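Local coordinates for epidermal growth factor receptor pathway substrate 8-like protein 1 (PDB 2CY5) that probably binds peptide motifs of partner proteins in signal transduction through its phosphotyrosine-binding (PTB) domain, as a protein related to EPS8, at residues D77-C82 with L95-Q100; R81-M86 with L121-I126. All blocks are in the same frame, centred on the assembly; numbering follows the deposited sequence.

Contact 1: residues D77-C82 with L95-Q100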
ATOM      1  N   ASP A  77       6.550  11.659   7.678  1.00 45.28           N
ATOM      2  CA  ASP A  77       6.132  12.626   6.618  1.00 52.00           C
ATOM      3  C   ASP A  77       4.859  12.133   5.846  1.00 49.01           C
ATOM      4  O   ASP A  77       4.130  12.919   5.340  1.00 49.70           O
ATOM      5  CB  ASP A  77       7.279  12.681   5.582  1.00 61.92           C
ATOM      6  CG  ASP A  77       7.167  13.842   4.714  1.00 67.29           C
ATOM      7  OD1 ASP A  77       7.890  13.879   3.690  1.00 76.28           O
ATOM      8  OD2 ASP A  77       6.338  14.714   5.108  1.00 74.05           O
ATOM      9  N   ALA A  78       4.688  10.788   5.731  1.00 47.91           N
ATOM     10  CA  ALA A  78       3.543  10.115   5.109  1.00 42.49           C
ATOM     11  C   ALA A  78       2.295  10.114   5.993  1.00 42.85           C
ATOM     12  O   ALA A  78       1.215   9.900   5.496  1.00 41.20           O
ATOM     13  CB  ALA A  78       3.959   8.626   4.789  1.00 39.44           C
ATOM     14  N   ILE A  79       2.356  10.359   7.296  1.00 36.74           N
ATOM     15  CA  ILE A  79       1.086  10.327   8.106  1.00 35.23           C
ATOM     16  C   ILE A  79       0.310  11.613   8.051  1.00 40.33           C
ATOM     17  O   ILE A  79       0.806  12.638   8.425  1.00 41.79           O
ATOM     18  CB  ILE A  79       1.493   9.920   9.602  1.00 35.33           C
ATOM     19  CG1 ILE A  79       2.267   8.612   9.484  1.00 42.44           C
ATOM     20  CG2 ILE A  79       0.328   9.823  10.517  1.00 36.95           C
ATOM     21  CD1 ILE A  79       2.716   8.045  10.830  1.00 45.93           C
ATOM     22  N   VAL A  80      -0.935  11.616   7.677  1.00 33.81           N
ATOM     23  CA  VAL A  80      -1.595  12.860   7.513  1.00 39.66           C
ATOM     24  C   VAL A  80      -2.489  13.009   8.667  1.00 44.90           C
ATOM     25  O   VAL A  80      -2.868  14.105   8.946  1.00 46.94           O
ATOM     26  CB  VAL A  80      -2.361  12.993   6.116  1.00 43.50           C
ATOM     27  CG1 VAL A  80      -1.930  11.948   5.083  1.00 45.80           C
ATOM     28  CG2 VAL A  80      -3.791  12.631   6.264  1.00 46.07           C
ATOM     29  N   ARG A  81      -2.884  11.929   9.337  1.00 38.25           N
ATOM     30  CA  ARG A  81      -3.756  12.078  10.510  1.00 39.84           C
ATOM     31  C   ARG A  81      -3.707  10.869  11.450  1.00 44.80           C
ATOM     32  O   ARG A  81      -3.661   9.688  10.974  1.00 32.38           O
ATOM     33  CB  ARG A  81      -5.218  12.209  10.157  1.00 38.10           C
ATOM     34  CG  ARG A  81      -5.940  12.584  11.436  1.00 52.82           C
ATOM     35  CD  ARG A  81      -7.260  13.395  11.193  1.00 59.48           C
ATOM     36  NE  ARG A  81      -7.958  13.673  12.424  1.00 62.26           N
ATOM     37  CZ  ARG A  81      -9.254  13.854  12.487  1.00 68.44           C
ATOM     38  NH1 ARG A  81      -9.987  13.835  11.367  1.00 72.91           N
ATOM     39  NH2 ARG A  81      -9.824  13.900  13.692  1.00 67.61           N
ATOM     40  N   CYS A  82      -3.864  11.099  12.784  1.00 36.93           N
ATOM     41  CA  CYS A  82      -3.862   9.921  13.656  1.00 33.74           C
ATOM     42  C   CYS A  82      -4.918  10.215  14.711  1.00 39.65           C
ATOM     43  O   CYS A  82      -4.836  11.300  15.284  1.00 39.72           O
ATOM     44  CB  CYS A  82      -2.454   9.799  14.309  1.00 38.99           C
ATOM     45  SG  CYS A  82      -2.501   8.429  15.500  1.00 47.61           S
ATOM     46  N   LEU A  95      -7.655   2.732  16.813  1.00 30.50           N
ATOM     47  CA  LEU A  95      -6.632   3.640  16.454  1.00 28.23           C
ATOM     48  C   LEU A  95      -6.826   3.892  14.886  1.00 38.52           C
ATOM     49  O   LEU A  95      -6.873   2.944  14.058  1.00 34.24           O
ATOM     50  CB  LEU A  95      -5.275   2.989  16.652  1.00 27.07           C
ATOM     51  CG  LEU A  95      -4.187   3.942  16.048  1.00 32.33           C
ATOM     52  CD1 LEU A  95      -4.002   5.250  16.851  1.00 35.06           C
ATOM     53  CD2 LEU A  95      -2.714   3.180  16.073  1.00 32.80           C
ATOM     54  N   LEU A  96      -6.996   5.124  14.483  1.00 30.25           N
ATOM     55  CA  LEU A  96      -7.128   5.373  13.055  1.00 35.72           C
ATOM     56  C   LEU A  96      -5.899   6.082  12.591  1.00 33.11           C
ATOM     57  O   LEU A  96      -5.363   7.068  13.229  1.00 33.32           O
ATOM     58  CB  LEU A  96      -8.336   6.225  12.879  1.00 32.22           C
ATOM     59  CG  LEU A  96      -8.937   6.371  11.486  1.00 47.26           C
ATOM     60  CD1 LEU A  96     -10.319   7.004  11.557  1.00 46.53           C
ATOM     61  CD2 LEU A  96      -8.089   7.255  10.850  1.00 43.78           C
ATOM     62  N   LEU A  97      -5.304   5.608  11.513  1.00 32.50           N
ATOM     63  CA  LEU A  97      -4.139   6.313  10.903  1.00 32.25           C
ATOM     64  C   LEU A  97      -4.437   6.589   9.410  1.00 38.27           C
ATOM     65  O   LEU A  97      -4.815   5.673   8.675  1.00 34.35           O
ATOM     66  CB  LEU A  97      -2.820   5.504  10.949  1.00 35.22           C
ATOM     67  CG  LEU A  97      -1.971   5.456  12.153  1.00 48.33           C
ATOM     68  CD1 LEU A  97      -0.861   4.350  11.861  1.00 46.30           C
ATOM     69  CD2 LEU A  97      -1.313   6.830  12.250  1.00 45.55           C
ATOM     70  N   VAL A  98      -4.342   7.831   8.973  1.00 30.79           N
ATOM     71  CA  VAL A  98      -4.534   8.071   7.536  1.00 31.09           C
ATOM     72  C   VAL A  98      -3.127   8.349   7.031  1.00 34.39           C
ATOM     73  O   VAL A  98      -2.419   9.228   7.601  1.00 33.40           O
ATOM     74  CB  VAL A  98      -5.400   9.286   7.341  1.00 29.77           C
ATOM     75  CG1 VAL A  98      -5.546   9.622   5.702  1.00 30.34           C
ATOM     76  CG2 VAL A  98      -6.703   9.148   8.173  1.00 34.06           C
ATOM     77  N   CYS A  99      -2.645   7.666   5.941  1.00 32.71           N
ATOM     78  CA  CYS A  99      -1.293   7.910   5.433  1.00 30.88           C
ATOM     79  C   CYS A  99      -1.482   8.323   3.922  1.00 41.41           C
ATOM     80  O   CYS A  99      -2.530   7.954   3.279  1.00 36.85           O
ATOM     81  CB  CYS A  99      -0.536   6.603   5.462  1.00 41.43           C
ATOM     82  SG  CYS A  99      -0.393   6.218   7.196  1.00 49.27           S
ATOM     83  N   GLN A 100      -0.517   9.038   3.391  1.00 31.65           N
ATOM     84  CA  GLN A 100      -0.550   9.358   1.902  1.00 33.48           C
ATOM     85  C   GLN A 100       0.816   8.873   1.513  1.00 39.06           C
ATOM     86  O   GLN A 100       1.865   9.522   1.840  1.00 40.62           O
ATOM     87  CB  GLN A 100      -0.667  10.899   1.655  1.00 37.25           C
ATOM     88  CG  GLN A 100      -0.488  11.303   0.083  1.00 41.50           C
ATOM     89  CD  GLN A 100      -1.474  10.460  -0.761  1.00 38.99           C
ATOM     90  OE1 GLN A 100      -1.112   9.465  -1.404  1.00 48.92           O
ATOM     91  NE2 GLN A 100      -2.700  10.830  -0.727  1.00 33.64           N
TER

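Contact 2: residues R81-M86 with L121-I126. With CA (calcium ion), chain B.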
ATOM      1  N   ARG A  81      -2.884  11.929   9.337  1.00 38.25           N
ATOM      2  CA  ARG A  81      -3.756  12.078  10.510  1.00 39.84           C
ATOM      3  C   ARG A  81      -3.707  10.869  11.450  1.00 44.80           C
ATOM      4  O   ARG A  81      -3.661   9.688  10.974  1.00 32.38           O
ATOM      5  CB  ARG A  81      -5.218  12.209  10.157  1.00 38.10           C
ATOM      6  CG  ARG A  81      -5.940  12.584  11.436  1.00 52.82           C
ATOM      7  CD  ARG A  81      -7.260  13.395  11.193  1.00 59.48           C
ATOM      8  NE  ARG A  81      -7.958  13.673  12.424  1.00 62.26           N
ATOM      9  CZ  ARG A  81      -9.254  13.854  12.487  1.00 68.44           C
ATOM     10  NH1 ARG A  81      -9.987  13.835  11.367  1.00 72.91           N
ATOM     11  NH2 ARG A  81      -9.824  13.900  13.692  1.00 67.61           N
ATOM     12  N   CYS A  82      -3.864  11.099  12.784  1.00 36.93           N
ATOM     13  CA  CYS A  82      -3.862   9.921  13.656  1.00 33.74           C
ATOM     14  C   CYS A  82      -4.918  10.215  14.711  1.00 39.65           C
ATOM     15  O   CYS A  82      -4.836  11.300  15.284  1.00 39.72           O
ATOM     16  CB  CYS A  82      -2.454   9.799  14.309  1.00 38.99           C
ATOM     17  SG  CYS A  82      -2.501   8.429  15.500  1.00 47.61           S
ATOM     18  N   ASP A  83      -5.919   9.358  14.946  1.00 36.95           N
ATOM     19  CA  ASP A  83      -6.955   9.622  15.952  1.00 33.83           C
ATOM     20  C   ASP A  83      -7.304   8.317  16.625  1.00 39.80           C
ATOM     21  O   ASP A  83      -6.824   7.220  16.225  1.00 34.98           O
ATOM     22  CB  ASP A  83      -8.162  10.144  15.354  1.00 40.45           C
ATOM     23  CG  ASP A  83      -9.007  11.054  16.377  1.00 53.64           C
ATOM     24  OD1 ASP A  83     -10.030  11.665  16.025  1.00 56.09           O
ATOM     25  OD2 ASP A  83      -8.641  11.137  17.556  1.00 49.98           O
ATOM     26  N   ALA A  84      -8.050   8.370  17.727  1.00 36.43           N
ATOM     27  CA  ALA A  84      -8.458   7.159  18.383  1.00 34.71           C
ATOM     28  C   ALA A  84      -9.968   7.361  18.469  1.00 45.33           C
ATOM     29  O   ALA A  84     -10.434   8.470  18.720  1.00 44.65           O
ATOM     30  CB  ALA A  84      -7.901   7.016  19.751  1.00 36.46           C
ATOM     31  N   VAL A  85     -10.762   6.332  18.326  1.00 44.50           N
ATOM     32  CA  VAL A  85     -12.198   6.561  18.379  1.00 57.01           C
ATOM     33  C   VAL A  85     -12.894   5.335  18.866  1.00 63.17           C
ATOM     34  O   VAL A  85     -12.331   4.248  18.747  1.00 62.83           O
ATOM     35  CB  VAL A  85     -12.774   7.047  17.002  1.00 59.15           C
ATOM     36  CG1 VAL A  85     -12.566   6.034  15.959  1.00 57.04           C
ATOM     37  CG2 VAL A  85     -14.281   7.349  17.125  1.00 66.33           C
HETATM   38  N   MSE A  86     -14.081   5.528  19.487  1.00 73.69           N
HETATM   39  CA  MSE A  86     -14.962   4.442  20.000  1.00 82.74           C
HETATM   40  C   MSE A  86     -16.254   4.458  19.196  1.00 83.64           C
HETATM   41  O   MSE A  86     -17.234   5.105  19.563  1.00 84.74           O
HETATM   42  CB  MSE A  86     -15.384   4.652  21.452  1.00 91.73           C
HETATM   43  CG  MSE A  86     -16.399   3.613  21.977  1.00103.87           C
HETATM   44 SE   MSE A  86     -15.616   3.134  23.717  1.00125.07          SE
HETATM   45  CE  MSE A  86     -16.027   4.950  24.271  1.00116.88           C
ATOM     46  N   LEU A 121      -3.414   5.773  24.023  1.00 34.03           N
ATOM     47  CA  LEU A 121      -1.978   5.904  24.397  1.00 33.65           C
ATOM     48  C   LEU A 121      -1.173   5.884  23.166  1.00 37.22           C
ATOM     49  O   LEU A 121      -0.188   6.605  23.038  1.00 33.98           O
ATOM     50  CB  LEU A 121      -1.590   4.722  25.289  1.00 38.66           C
ATOM     51  CG  LEU A 121      -0.184   4.667  25.904  1.00 37.36           C
ATOM     52  CD1 LEU A 121      -0.042   5.780  26.897  1.00 42.69           C
ATOM     53  CD2 LEU A 121       0.100   3.377  26.671  1.00 41.35           C
ATOM     54  N   ILE A 122      -1.611   5.120  22.161  1.00 32.86           N
ATOM     55  CA  ILE A 122      -0.740   5.046  20.929  1.00 31.79           C
ATOM     56  C   ILE A 122      -0.891   6.312  20.111  1.00 30.15           C
ATOM     57  O   ILE A 122       0.113   6.793  19.550  1.00 34.37           O
ATOM     58  CB  ILE A 122      -1.097   3.766  20.025  1.00 33.94           C
ATOM     59  CG1 ILE A 122      -0.941   2.423  20.837  1.00 37.87           C
ATOM     60  CG2 ILE A 122      -0.163   3.739  18.822  1.00 33.95           C
ATOM     61  CD1 ILE A 122      -1.655   1.150  20.125  1.00 36.79           C
ATOM     62  N   ARG A 123      -2.137   6.826  20.018  1.00 30.67           N
ATOM     63  CA  ARG A 123      -2.434   8.110  19.380  1.00 31.85           C
ATOM     64  C   ARG A 123      -1.551   9.211  19.985  1.00 37.75           C
ATOM     65  O   ARG A 123      -0.921   9.960  19.229  1.00 34.24           O
ATOM     66  CB  ARG A 123      -3.888   8.489  19.570  1.00 34.91           C
ATOM     67  CG  ARG A 123      -4.170   9.921  19.034  1.00 40.85           C
ATOM     68  CD  ARG A 123      -5.507  10.384  19.525  1.00 47.82           C
ATOM     69  NE  ARG A 123      -5.227  10.748  20.905  1.00 53.11           N
ATOM     70  CZ  ARG A 123      -4.482  11.816  21.211  1.00 57.76           C
ATOM     71  NH1 ARG A 123      -3.974  12.596  20.255  1.00 57.74           N
ATOM     72  NH2 ARG A 123      -4.224  12.073  22.478  1.00 61.60           N
ATOM     73  N   GLU A 124      -1.422   9.263  21.306  1.00 34.55           N
ATOM     74  CA  GLU A 124      -0.616  10.364  21.857  1.00 38.11           C
ATOM     75  C   GLU A 124       0.772  10.199  21.497  1.00 31.93           C
ATOM     76  O   GLU A 124       1.363  11.197  21.258  1.00 34.85           O
ATOM     77  CB  GLU A 124      -0.679  10.425  23.422  1.00 41.05           C
ATOM     78  CG  GLU A 124      -1.880  11.079  23.997  1.00 55.33           C
ATOM     79  CD  GLU A 124      -1.778  10.867  25.586  1.00 67.99           C
ATOM     80  OE1 GLU A 124      -2.371   9.867  26.161  1.00 68.86           O
ATOM     81  OE2 GLU A 124      -1.015  11.646  26.208  1.00 66.48           O
ATOM     82  N   ASP A 125       1.315   8.985  21.459  1.00 29.95           N
ATOM     83  CA  ASP A 125       2.687   8.755  21.117  1.00 34.73           C
ATOM     84  C   ASP A 125       3.002   9.127  19.658  1.00 38.44           C
ATOM     85  O   ASP A 125       3.954   9.904  19.325  1.00 32.23           O
ATOM     86  CB  ASP A 125       2.992   7.270  21.362  1.00 33.05           C
ATOM     87  CG  ASP A 125       4.495   6.954  21.220  1.00 38.82           C
ATOM     88  OD1 ASP A 125       5.283   7.901  21.080  1.00 37.18           O
ATOM     89  OD2 ASP A 125       4.909   5.798  21.320  1.00 38.22           O
ATOM     90  N   ILE A 126       2.105   8.697  18.767  1.00 33.57           N
ATOM     91  CA  ILE A 126       2.352   9.062  17.342  1.00 32.97           C
ATOM     92  C   ILE A 126       2.185  10.510  17.191  1.00 35.20           C
ATOM     93  O   ILE A 126       2.980  11.152  16.518  1.00 32.79           O
ATOM     94  CB  ILE A 126       1.321   8.314  16.419  1.00 30.32           C
ATOM     95  CG1 ILE A 126       1.736   6.801  16.547  1.00 29.91           C
ATOM     96  CG2 ILE A 126       1.224   9.004  14.959  1.00 29.93           C
ATOM     97  CD1 ILE A 126       0.688   5.823  15.790  1.00 36.31           C
TER
HETATM   98 CA    CA B1500       7.513   8.514  21.624  1.00 38.80          CA
HETATM   99  O   HOH W   1      -3.570  13.166  17.683  1.00 57.12           O
HETATM  100  O   HOH W   2       7.727   6.239  20.918  1.00 40.91           O
HETATM  101  O   HOH W   3       6.397  10.348  20.851  1.00 35.83           O
HETATM  102  O   HOH W   4       8.970   8.699  19.685  1.00 41.91           O
HETATM  103  O   HOH W   5       6.536   8.508  23.758  1.00 44.94           O
HETATM  104  O   HOH W   6       8.537  10.447  22.671  1.00 42.72           O

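Contact 1: residues D77-C82 with L95-Q100
Val80 and Arg81 both turn their backbone N-H groups to the carbonyl of Val98, so one acceptor, Val98 O, takes two bonds. The straighter runs from Val80 N at 2.8 Å with an N-H...O angle of 167°; the one from Arg81 N to Val98 O is longer, 3.2 Å. Val98 N answers with a bond to Arg81 O, and Gln100 N reaches Ala78 O at 2.9 Å. Two residues opposite one are a classic beta bulge, and the register slips by one between the Ile79-Cys99 and Arg81-Val98 pairs. It lies in the antiparallel hairpin of strands 79-85 and 94-99, at an edge of the PTB-domain sheet within this chain; the axes of 79-82 and 95-99 run at 163° to each other. Apolar contacts form on two faces. On the buried one, Leu97 CD2 sits 3.8 Å from Ile79 CG2 and also meets CB and SG of Cys82, while Cys82 SG, anti to its backbone N (chi1 175°), touches Leu95 CD1 at 3.8 Å. Helix 118-133 covers this face through Leu130, Ile126 and Ile122. On the other face Val98 CG2 packs on Arg81 CB. At the bulge itself Val98 CG1 meets Val80 CG2 at 3.5 Å.

Contact 2: residues R81-M86 with L121-I126
Cys82 and Ile126 make the apolar centre of this strand-to-helix contact: Ile126 CG2 lies 3.8 Å from Cys82 SG and equally near its CB, and the same sulfur rests 3.9 Å from Arg123 CA on the helix backbone. Beside them the aliphatic part of Arg123 lies over the strand, with CD 3.7 Å from Ala84 N and 4.1 Å from Ala84 CB. Its CG, anti to the backbone N (chi1 174°), is set close to Cys82 O and Asp83 CA, and the bend at chi3 (77°) turns NE off the extended course. Asp83 and Arg123 run side by side, pointing the same way, yet their carboxylate and guanidinium planes are 89° apart and Asp83 OD2 stays 4.8 Å from Arg123 NE, so any attraction is probably long-range. Each has another partner: Arg123 NE forms a salt bridge with Glu120, and Asp83 OD1 pairs loosely with Arg81. A water in the guanidinium plane accepts from Arg123 NH1 at 2.7 Å and donates to Cys82 O, making a polar bridge across the contact. An alanine at Arg123 would probably leave Glu120 without its cationic mate, break the water bridge and open a gap beside Ala84. Farther out, Asp125 OD1 binds the calcium ion at 2.4 Å, together with Ala6 O and five waters; Asp125 OD2 is not a ligand but hydrogen-bonds Tyr11 OH and lies near a metal-bound water. Helix segment 121-126 runs nearly antiparallel to strand segment 81-85, their axes 7.6 Å apart at closest approach. This is the C-terminal helix of the PH-like PTB fold packing on its beta sheet, where Ile122 meets strands 9-20, 49-55 and 94-99, while Val30 of helix 30-42 touches Arg81, Asp83 and Val85.

Followed from the N terminus, the chain enters contact 1 through the 3-10 segment at 77-78 and runs into strand 79-85, where Arg81 and Cys82 belong to both contacts. Contact 1 closes first, after only 12 intervening residues, when the chain turns back as strand 94-99. Contact 2 closes later, once strand 108-114 has been laid beside 94-99 and helix 118-133 has begun; its longer loop, 34 residues between segments, therefore encloses the whole 95-100 segment. The two overlap at their start and touch: Leu96 N lies 2.7 Å from Asp83 O, a probable hydrogen bond, and Leu95 CD2 packs on Ile122 CG2. Together they tie the hairpin at the sheet edge to the C-terminal helix of the PTB domain.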